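Exported protein (Bacteroides fragilis, PDB 4I17) is of unknown function but folds as an all-helical tetratricopeptide-repeat protein, a class that commonly binds partner proteins or peptides. Local coordinates at residues Lys135-Tyr140 and Val200-Glu205; Ala194-Ala199 and Asp221-Met226; Thr37-Ser42 and Phe65-Lys70. All blocks are in the same frame, centred on the assembly; numbering follows the deposited sequence.

How the interactions relate
The three contacts illustrate how chemistry follows place in a helical-repeat protein. Interaction 2 is a buried meeting of helix 182-209 with helix 214-224 and the residues after it, largely apolar and without hydrogen bonds across it. Interaction 1, whose touching residues are only partly exposed, lies at the surface and spends its small area on polar groups. The two share helix 182-209 and touch through a salt bridge and apolar packing. Interaction 3, on the opposite side of the chain's centre, is partly buried and mixes apolar packing with loop carbonyls; its centre lies about 41 Å and 53 Å from those of interactions 1 and 2.

Interaction 1 (Lys135-Tyr140 and Val200-Glu205); sequences KAEENY and VDYLGE
Glu137 and Tyr202 alone make the contact between residues 135-140 and 200-205, and they do so with the ends of long side chains. With chi1 at -179°, the Glu137 chain runs out opposite its own backbone nitrogen, and, extended beyond CG, carries the carboxylate across to the other helix. Tyr202 points toward it, and OE2 of Glu137 comes to 2.8 Å from OH of Tyr202. The phenol is the donor in this hydrogen bond, although the position of the hydroxyl is somewhat doubtful, and the bond should be read with that reserve. The carboxylate oxygen sits at the ring's edge, in its plane, while the carboxylate itself stands nearly upright to the ring, the planes being 85° apart. OE2 has a second partner in Lys198, one turn before Tyr202, which forms a salt bridge with it; the ammonium group would be expected to favour a charged carboxylate here. Leu159 of helix 149-174 touches both Glu137 and Tyr202. On the far flank of helix 133-143, Asn139 folds back so that its ND2 donates to Lys135 O at 2.7 Å, while the backbone N of Asn139 reaches that oxygen from the opposite face. Polar side chains thus link two helices across a third that packs against both, in a layered array of helices as found in a tetratricopeptide-repeat superhelix.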
loop_
_atom_site.group_PDB
_atom_site.type_symbol
_atom_site.label_atom_id
_atom_site.label_comp_id
_atom_site.label_asym_id
_atom_site.label_seq_id
_atom_site.Cartn_x
_atom_site.Cartn_y
_atom_site.Cartn_z
ATOM N N LYS A 135 -12.197 7.731 -8.056
ATOM C CA LYS A 135 -11.665 6.764 -7.115
ATOM C C LYS A 135 -10.242 6.390 -7.493
ATOM O O LYS A 135 -9.429 6.184 -6.584
ATOM C CB LYS A 135 -12.565 5.530 -6.976
ATOM C CG LYS A 135 -13.751 5.795 -6.046
ATOM C CD LYS A 135 -14.629 4.581 -5.844
ATOM C CE LYS A 135 -15.884 4.900 -5.060
ATOM N NZ LYS A 135 -16.859 5.718 -5.842
ATOM N N ALA A 136 -9.902 6.383 -8.805
ATOM C CA ALA A 136 -8.508 6.127 -9.196
ATOM C C ALA A 136 -7.619 7.231 -8.641
ATOM O O ALA A 136 -6.552 6.956 -8.076
ATOM C CB ALA A 136 -8.385 6.047 -10.714
ATOM N N GLU A 137 -8.079 8.478 -8.755
ATOM C CA GLU A 137 -7.331 9.648 -8.290
ATOM C C GLU A 137 -7.146 9.605 -6.783
ATOM O O GLU A 137 -6.024 9.827 -6.315
ATOM C CB GLU A 137 -8.027 10.952 -8.722
ATOM C CG GLU A 137 -7.232 12.179 -8.256
ATOM C CD GLU A 137 -7.831 13.526 -8.598
ATOM O OE1 GLU A 137 -9.070 13.600 -8.743
ATOM O OE2 GLU A 137 -7.058 14.498 -8.765
ATOM N N GLU A 138 -8.220 9.288 -6.026
ATOM C CA GLU A 138 -8.147 9.175 -4.562
ATOM C C GLU A 138 -7.067 8.166 -4.137
ATOM O O GLU A 138 -6.276 8.448 -3.236
ATOM C CB GLU A 138 -9.507 8.754 -3.986
ATOM C CG GLU A 138 -10.183 9.829 -3.150
ATOM C CD GLU A 138 -9.695 9.980 -1.722
ATOM O OE1 GLU A 138 -9.709 8.977 -0.973
ATOM O OE2 GLU A 138 -9.325 11.116 -1.343
ATOM N N ASN A 139 -7.029 6.991 -4.795
ATOM C CA ASN A 139 -6.065 5.937 -4.474
ATOM C C ASN A 139 -4.645 6.334 -4.877
ATOM O O ASN A 139 -3.727 6.198 -4.057
ATOM C CB ASN A 139 -6.497 4.613 -5.122
ATOM C CG ASN A 139 -7.614 4.000 -4.326
ATOM O OD1 ASN A 139 -7.385 3.386 -3.289
ATOM N ND2 ASN A 139 -8.848 4.267 -4.707
ATOM N N TYR A 140 -4.435 6.853 -6.094
ATOM C CA TYR A 140 -3.077 7.271 -6.446
ATOM C C TYR A 140 -2.592 8.400 -5.538
ATOM O O TYR A 140 -1.422 8.411 -5.201
ATOM C CB TYR A 140 -2.970 7.716 -7.898
ATOM C CG TYR A 140 -3.246 6.638 -8.928
ATOM C CD1 TYR A 140 -2.628 5.392 -8.843
ATOM C CD2 TYR A 140 -4.003 6.918 -10.071
ATOM C CE1 TYR A 140 -2.771 4.442 -9.851
ATOM C CE2 TYR A 140 -4.167 5.965 -11.078
ATOM C CZ TYR A 140 -3.553 4.732 -10.960
ATOM O OH TYR A 140 -3.671 3.797 -11.957
ATOM N N VAL A 200 -0.699 18.034 -16.686
ATOM C CA VAL A 200 0.564 18.763 -16.839
ATOM C C VAL A 200 1.194 19.020 -15.461
ATOM O O VAL A 200 2.424 18.904 -15.296
ATOM C CB VAL A 200 0.364 20.088 -17.622
ATOM C CG1 VAL A 200 1.631 20.950 -17.624
ATOM C CG2 VAL A 200 -0.081 19.812 -19.044
ATOM N N ASP A 201 0.357 19.376 -14.491
ATOM C CA ASP A 201 0.831 19.691 -13.138
ATOM C C ASP A 201 1.326 18.444 -12.423
ATOM O O ASP A 201 2.413 18.497 -11.852
ATOM C CB ASP A 201 -0.271 20.390 -12.328
ATOM C CG ASP A 201 -0.515 21.831 -12.765
ATOM O OD1 ASP A 201 0.319 22.379 -13.549
ATOM O OD2 ASP A 201 -1.505 22.428 -12.298
ATOM N N TYR A 202 0.582 17.316 -12.476
ATOM C CA TYR A 202 1.070 16.083 -11.815
ATOM C C TYR A 202 2.365 15.596 -12.470
ATOM O O TYR A 202 3.283 15.148 -11.804
ATOM C CB TYR A 202 0.020 14.981 -11.949
ATOM C CG TYR A 202 -1.165 15.126 -11.026
ATOM C CD1 TYR A 202 -0.988 15.304 -9.655
ATOM C CD2 TYR A 202 -2.459 14.991 -11.507
ATOM C CE1 TYR A 202 -2.079 15.369 -8.784
ATOM C CE2 TYR A 202 -3.560 15.050 -10.651
ATOM C CZ TYR A 202 -3.363 15.249 -9.292
ATOM O OH TYR A 202 -4.449 15.316 -8.458
ATOM N N LEU A 203 2.420 15.661 -13.789
ATOM C CA LEU A 203 3.615 15.193 -14.503
ATOM C C LEU A 203 4.791 16.106 -14.212
ATOM O O LEU A 203 5.900 15.630 -13.996
ATOM C CB LEU A 203 3.341 15.086 -16.007
ATOM C CG LEU A 203 2.354 13.977 -16.418
ATOM C CD1 LEU A 203 1.929 14.155 -17.864
ATOM C CD2 LEU A 203 2.989 12.563 -16.246
ATOM N N GLY A 204 4.542 17.402 -14.133
ATOM C CA GLY A 204 5.578 18.373 -13.777
ATOM C C GLY A 204 6.188 18.059 -12.417
ATOM O O GLY A 204 7.410 18.114 -12.261
ATOM N N GLU A 205 5.324 17.716 -11.443
ATOM C CA GLU A 205 5.709 17.333 -10.085
ATOM C C GLU A 205 6.615 16.088 -10.106
ATOM O O GLU A 205 7.606 16.039 -9.382
ATOM C CB GLU A 205 4.453 17.039 -9.262
ATOM C CG GLU A 205 3.705 18.246 -8.731
ATOM C CD GLU A 205 2.712 17.794 -7.679
ATOM O OE1 GLU A 205 3.148 17.503 -6.540
ATOM O OE2 GLU A 205 1.525 17.601 -8.027
#

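Interaction 2 (Ala194-Ala199 and Asp221-Met226); sequences AAFKKA and DQVKAM
Val223 is the bump of this contact, and the hollow that takes it lies on helix 182-209. Its CG1 branch, anti to the backbone N (chi1 -168°), rests 3.8 Å from CB of Phe196 and equally far from CB of Ala199, with the backbone O of Phe196 nearer still to the methyl, at 3.4 Å. Val200 and Leu203 complete the wall, so Val223 sits among residues spaced i, i+3, i+4 and i+7. Phe196 is in turn a plate for selenomethionine 226 (Met226). CB of Met226 lies over the ring centre, 3.6 Å from the centroid and only 12° off the normal, a CH-pi contact. The rest of that side chain bends along the ring: SE stands obliquely at 5.1 Å from the centroid, a Met-aromatic contact, and the terminal CE closes on CZ of Phe196 at 3.6 Å. Ile227 also touches Phe196, while Tyr164 of helix 149-174 packs on Val223. With the two helices running antiparallel, the seating of Val223 is a knobs-into-holes element within a helical hairpin, the kind of pairing from which tetratricopeptide-repeat folds are built, here at the C-terminal end of the chain.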
loop_
_atom_site.group_PDB
_atom_site.type_symbol
_atom_site.label_atom_id
_atom_site.label_comp_id
_atom_site.label_asym_id
_atom_site.label_seq_id
_atom_site.Cartn_x
_atom_site.Cartn_y
_atom_site.Cartn_z
ATOM N N ALA A 194 -9.426 21.218 -18.476
ATOM C CA ALA A 194 -9.211 21.036 -17.023
ATOM C C ALA A 194 -8.423 19.741 -16.742
ATOM O O ALA A 194 -7.485 19.743 -15.924
ATOM C CB ALA A 194 -10.552 21.002 -16.314
ATOM N N ALA A 195 -8.793 18.633 -17.416
ATOM C CA ALA A 195 -8.081 17.342 -17.257
ATOM C C ALA A 195 -6.626 17.480 -17.697
ATOM O O ALA A 195 -5.733 17.037 -16.981
ATOM C CB ALA A 195 -8.773 16.271 -18.083
ATOM N N PHE A 196 -6.376 18.094 -18.873
ATOM C CA PHE A 196 -5.004 18.268 -19.374
ATOM C C PHE A 196 -4.190 19.155 -18.459
ATOM O O PHE A 196 -3.007 18.890 -18.242
ATOM C CB PHE A 196 -4.983 18.840 -20.804
ATOM C CG PHE A 196 -5.513 17.926 -21.900
ATOM C CD1 PHE A 196 -5.203 16.564 -21.913
ATOM C CD2 PHE A 196 -6.345 18.426 -22.902
ATOM C CE1 PHE A 196 -5.676 15.732 -22.945
ATOM C CE2 PHE A 196 -6.815 17.596 -23.923
ATOM C CZ PHE A 196 -6.474 16.261 -23.943
ATOM N N LYS A 197 -4.806 20.198 -17.900
ATOM C CA LYS A 197 -4.067 21.061 -16.979
ATOM C C LYS A 197 -3.718 20.300 -15.691
ATOM O O LYS A 197 -2.594 20.452 -15.202
ATOM C CB LYS A 197 -4.856 22.341 -16.710
ATOM C CG LYS A 197 -4.706 23.298 -17.899
ATOM C CD LYS A 197 -5.530 24.564 -17.773
ATOM C CE LYS A 197 -5.319 25.454 -18.977
ATOM N NZ LYS A 197 -6.234 26.629 -18.950
ATOM N N LYS A 198 -4.617 19.432 -15.180
ATOM C CA LYS A 198 -4.254 18.607 -13.991
ATOM C C LYS A 198 -3.126 17.683 -14.333
ATOM O O LYS A 198 -2.183 17.531 -13.542
ATOM C CB LYS A 198 -5.457 17.759 -13.518
ATOM C CG LYS A 198 -6.442 18.510 -12.664
ATOM C CD LYS A 198 -7.628 17.610 -12.299
ATOM C CE LYS A 198 -7.429 16.909 -10.975
ATOM N NZ LYS A 198 -8.710 16.388 -10.422
ATOM N N ALA A 199 -3.196 17.054 -15.524
ATOM C CA ALA A 199 -2.149 16.136 -16.007
ATOM C C ALA A 199 -0.769 16.821 -16.095
ATOM O O ALA A 199 0.221 16.254 -15.614
ATOM C CB ALA A 199 -2.543 15.594 -17.366
ATOM N N ASP A 221 5.296 16.795 -22.254
ATOM C CA ASP A 221 5.338 17.557 -23.512
ATOM C C ASP A 221 4.135 17.229 -24.379
ATOM O O ASP A 221 3.564 18.134 -24.990
ATOM C CB ASP A 221 6.629 17.249 -24.294
ATOM C CG ASP A 221 7.926 17.715 -23.655
ATOM O OD1 ASP A 221 7.876 18.621 -22.797
ATOM O OD2 ASP A 221 8.996 17.200 -24.046
ATOM N N GLN A 222 3.719 15.935 -24.423
ATOM C CA GLN A 222 2.544 15.531 -25.209
ATOM C C GLN A 222 1.291 16.201 -24.639
ATOM O O GLN A 222 0.465 16.662 -25.410
ATOM C CB GLN A 222 2.352 13.995 -25.231
ATOM C CG GLN A 222 3.545 13.127 -25.678
ATOM C CD GLN A 222 4.426 13.721 -26.748
ATOM O OE1 GLN A 222 3.968 14.002 -27.849
ATOM N NE2 GLN A 222 5.725 13.902 -26.445
ATOM N N VAL A 223 1.156 16.249 -23.302
ATOM C CA VAL A 223 -0.015 16.896 -22.687
ATOM C C VAL A 223 0.004 18.402 -23.005
ATOM O O VAL A 223 -1.021 18.943 -23.434
ATOM C CB VAL A 223 -0.197 16.635 -21.174
ATOM C CG1 VAL A 223 -1.595 17.102 -20.734
ATOM C CG2 VAL A 223 -0.027 15.159 -20.840
ATOM N N LYS A 224 1.159 19.066 -22.855
ATOM C CA LYS A 224 1.272 20.504 -23.163
ATOM C C LYS A 224 0.837 20.808 -24.588
ATOM O O LYS A 224 0.230 21.848 -24.814
ATOM C CB LYS A 224 2.684 21.046 -22.934
ATOM C CG LYS A 224 3.054 21.137 -21.465
ATOM C CD LYS A 224 4.415 21.800 -21.287
ATOM C CE LYS A 224 4.842 21.776 -19.838
ATOM N NZ LYS A 224 6.219 22.307 -19.659
ATOM N N ALA A 225 1.088 19.889 -25.539
ATOM C CA ALA A 225 0.681 20.076 -26.946
ATOM C C ALA A 225 -0.862 20.084 -27.120
ATOM O O ALA A 225 -1.366 20.548 -28.148
ATOM C CB ALA A 225 1.275 18.980 -27.808
HETATM N N MSE A 226 -1.597 19.571 -26.126
HETATM C CA MSE A 226 -3.068 19.497 -26.133
HETATM C C MSE A 226 -3.710 20.751 -25.570
HETATM O O MSE A 226 -4.906 20.946 -25.733
HETATM C CB MSE A 226 -3.521 18.281 -25.309
HETATM C CG MSE A 226 -2.952 17.008 -25.815
HETATM SE SE MSE A 226 -3.832 16.556 -27.462
HETATM C CE MSE A 226 -4.590 14.895 -26.745
#

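Interaction 3 (Thr37-Ser42 and Phe65-Lys70); sequences TNNQDS and FDIAIK
Ile67 meets Asn39 with both of its branches. CD1, at the end of an extended chain, approaches the base of the asparagine side chain, 3.8 Å from CB and 3.7 Å from CG, and the side chains cross at about a right angle. The other branch, CG2, anti to the backbone N of Ile67, lies 3.5 Å from the backbone O of Asn39. Where the loop gives way to helix 42-54, the backbones come closer: CA of Ser42 is 4.8 Å from CA of Ala68, and CB of Ala68 passes 4.2 Å from the backbone O of Ser42. The small side chain of Ala68 is consistent with so close an approach.

In the next shell, Asn38 and Asn39 both take left-handed backbone conformations, which turn the chain after helix 23-36 and bring the Asn39 carbonyl round to helix 58-70. The same oxygen accepts a hydrogen bond from NZ of Lys71, just past that helix. Asp41, at the N-cap of helix 42-54, caps a backbone N of its first turn, while OD2 bonds to Thr44 OG1 and Tyr33 OH, tying the loop to both helices it joins. Ala45 packs on Ile67 and Ala78 on Ala68. Across the interface the chemistry is van der Waals contact without hydrogen bonds, which suggests that the loop is placed by shape there and probably by polar bonds just outside it.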
loop_
_atom_site.group_PDB
_atom_site.type_symbol
_atom_site.label_atom_id
_atom_site.label_comp_id
_atom_site.label_asym_id
_atom_site.label_seq_id
_atom_site.Cartn_x
_atom_site.Cartn_y
_atom_site.Cartn_z
ATOM N N THR A 37 3.277 -16.250 31.387
ATOM C CA THR A 37 4.236 -15.199 31.773
ATOM C C THR A 37 3.716 -13.791 31.452
ATOM O O THR A 37 4.507 -12.868 31.217
ATOM C CB THR A 37 5.566 -15.441 31.079
ATOM O OG1 THR A 37 5.320 -15.431 29.672
ATOM C CG2 THR A 37 6.223 -16.755 31.510
ATOM N N ASN A 38 2.392 -13.639 31.412
ATOM C CA ASN A 38 1.688 -12.370 31.190
ATOM C C ASN A 38 2.088 -11.664 29.878
ATOM O O ASN A 38 2.026 -10.439 29.809
ATOM C CB ASN A 38 1.873 -11.428 32.413
ATOM C CG ASN A 38 1.049 -11.817 33.630
ATOM O OD1 ASN A 38 -0.086 -12.312 33.523
ATOM N ND2 ASN A 38 1.590 -11.583 34.826
ATOM N N ASN A 39 2.450 -12.438 28.823
ATOM C CA ASN A 39 2.761 -11.888 27.488
ATOM C C ASN A 39 3.820 -10.798 27.536
ATOM O O ASN A 39 3.646 -9.750 26.920
ATOM C CB ASN A 39 1.479 -11.311 26.858
ATOM C CG ASN A 39 0.416 -12.339 26.648
ATOM O OD1 ASN A 39 0.680 -13.443 26.169
ATOM N ND2 ASN A 39 -0.811 -11.985 26.970
ATOM N N GLN A 40 4.903 -11.031 28.252
ATOM C CA GLN A 40 5.930 -10.002 28.441
ATOM C C GLN A 40 7.117 -10.125 27.473
ATOM O O GLN A 40 7.784 -9.129 27.197
ATOM C CB GLN A 40 6.438 -10.043 29.889
ATOM C CG GLN A 40 5.391 -9.607 30.918
ATOM C CD GLN A 40 5.019 -8.141 30.787
ATOM O OE1 GLN A 40 3.937 -7.788 30.294
ATOM N NE2 GLN A 40 5.920 -7.259 31.207
ATOM N N ASP A 41 7.385 -11.327 26.972
ATOM C CA ASP A 41 8.532 -11.571 26.096
ATOM C C ASP A 41 8.161 -11.253 24.649
ATOM O O ASP A 41 7.657 -12.113 23.929
ATOM C CB ASP A 41 8.968 -13.027 26.259
ATOM C CG ASP A 41 10.200 -13.462 25.490
ATOM O OD1 ASP A 41 10.686 -12.678 24.643
ATOM O OD2 ASP A 41 10.644 -14.606 25.693
ATOM N N SER A 42 8.459 -10.025 24.206
ATOM C CA SER A 42 8.136 -9.592 22.843
ATOM C C SER A 42 8.910 -10.341 21.746
ATOM O O SER A 42 8.391 -10.480 20.627
ATOM C CB SER A 42 8.370 -8.096 22.704
ATOM O OG SER A 42 9.642 -7.773 23.231
ATOM N N PHE A 65 1.533 -10.552 16.982
ATOM C CA PHE A 65 2.274 -9.378 16.470
ATOM C C PHE A 65 1.861 -8.105 17.247
ATOM O O PHE A 65 2.696 -7.238 17.466
ATOM C CB PHE A 65 2.046 -9.209 14.975
ATOM C CG PHE A 65 2.680 -10.302 14.143
ATOM C CD1 PHE A 65 4.057 -10.535 14.197
ATOM C CD2 PHE A 65 1.910 -11.073 13.268
ATOM C CE1 PHE A 65 4.650 -11.494 13.378
ATOM C CE2 PHE A 65 2.507 -12.030 12.447
ATOM C CZ PHE A 65 3.879 -12.220 12.493
ATOM N N ASP A 66 0.600 -8.030 17.711
ATOM C CA ASP A 66 0.118 -6.882 18.494
ATOM C C ASP A 66 0.894 -6.746 19.820
ATOM O O ASP A 66 1.125 -5.630 20.277
ATOM C CB ASP A 66 -1.382 -7.039 18.796
ATOM C CG ASP A 66 -2.329 -6.216 17.941
ATOM O OD1 ASP A 66 -1.963 -5.071 17.575
ATOM O OD2 ASP A 66 -3.482 -6.667 17.732
ATOM N N ILE A 67 1.278 -7.877 20.434
ATOM C CA ILE A 67 2.054 -7.913 21.688
ATOM C C ILE A 67 3.390 -7.268 21.404
ATOM O O ILE A 67 3.812 -6.376 22.139
ATOM C CB ILE A 67 2.201 -9.339 22.294
ATOM C CG1 ILE A 67 0.817 -9.914 22.720
ATOM C CG2 ILE A 67 3.181 -9.335 23.497
ATOM C CD1 ILE A 67 0.840 -11.422 23.129
ATOM N N ALA A 68 4.050 -7.682 20.318
ATOM C CA ALA A 68 5.334 -7.088 19.928
ATOM C C ALA A 68 5.168 -5.595 19.668
ATOM O O ALA A 68 5.993 -4.799 20.127
ATOM C CB ALA A 68 5.889 -7.790 18.688
ATOM N N ILE A 69 4.065 -5.186 18.979
ATOM C CA ILE A 69 3.826 -3.776 18.687
ATOM C C ILE A 69 3.672 -2.988 19.983
ATOM O O ILE A 69 4.286 -1.934 20.114
ATOM C CB ILE A 69 2.615 -3.586 17.749
ATOM C CG1 ILE A 69 2.912 -4.217 16.377
ATOM C CG2 ILE A 69 2.242 -2.072 17.603
ATOM C CD1 ILE A 69 1.673 -4.316 15.409
ATOM N N LYS A 70 2.872 -3.502 20.930
ATOM C CA LYS A 70 2.630 -2.779 22.177
ATOM C C LYS A 70 3.906 -2.695 23.034
ATOM O O LYS A 70 4.043 -1.740 23.800
ATOM C CB LYS A 70 1.470 -3.405 22.948
ATOM C CG LYS A 70 0.118 -3.019 22.375
ATOM C CD LYS A 70 -1.009 -3.757 23.073
ATOM C CE LYS A 70 -2.345 -3.506 22.422
ATOM N NZ LYS A 70 -3.405 -4.367 23.009
#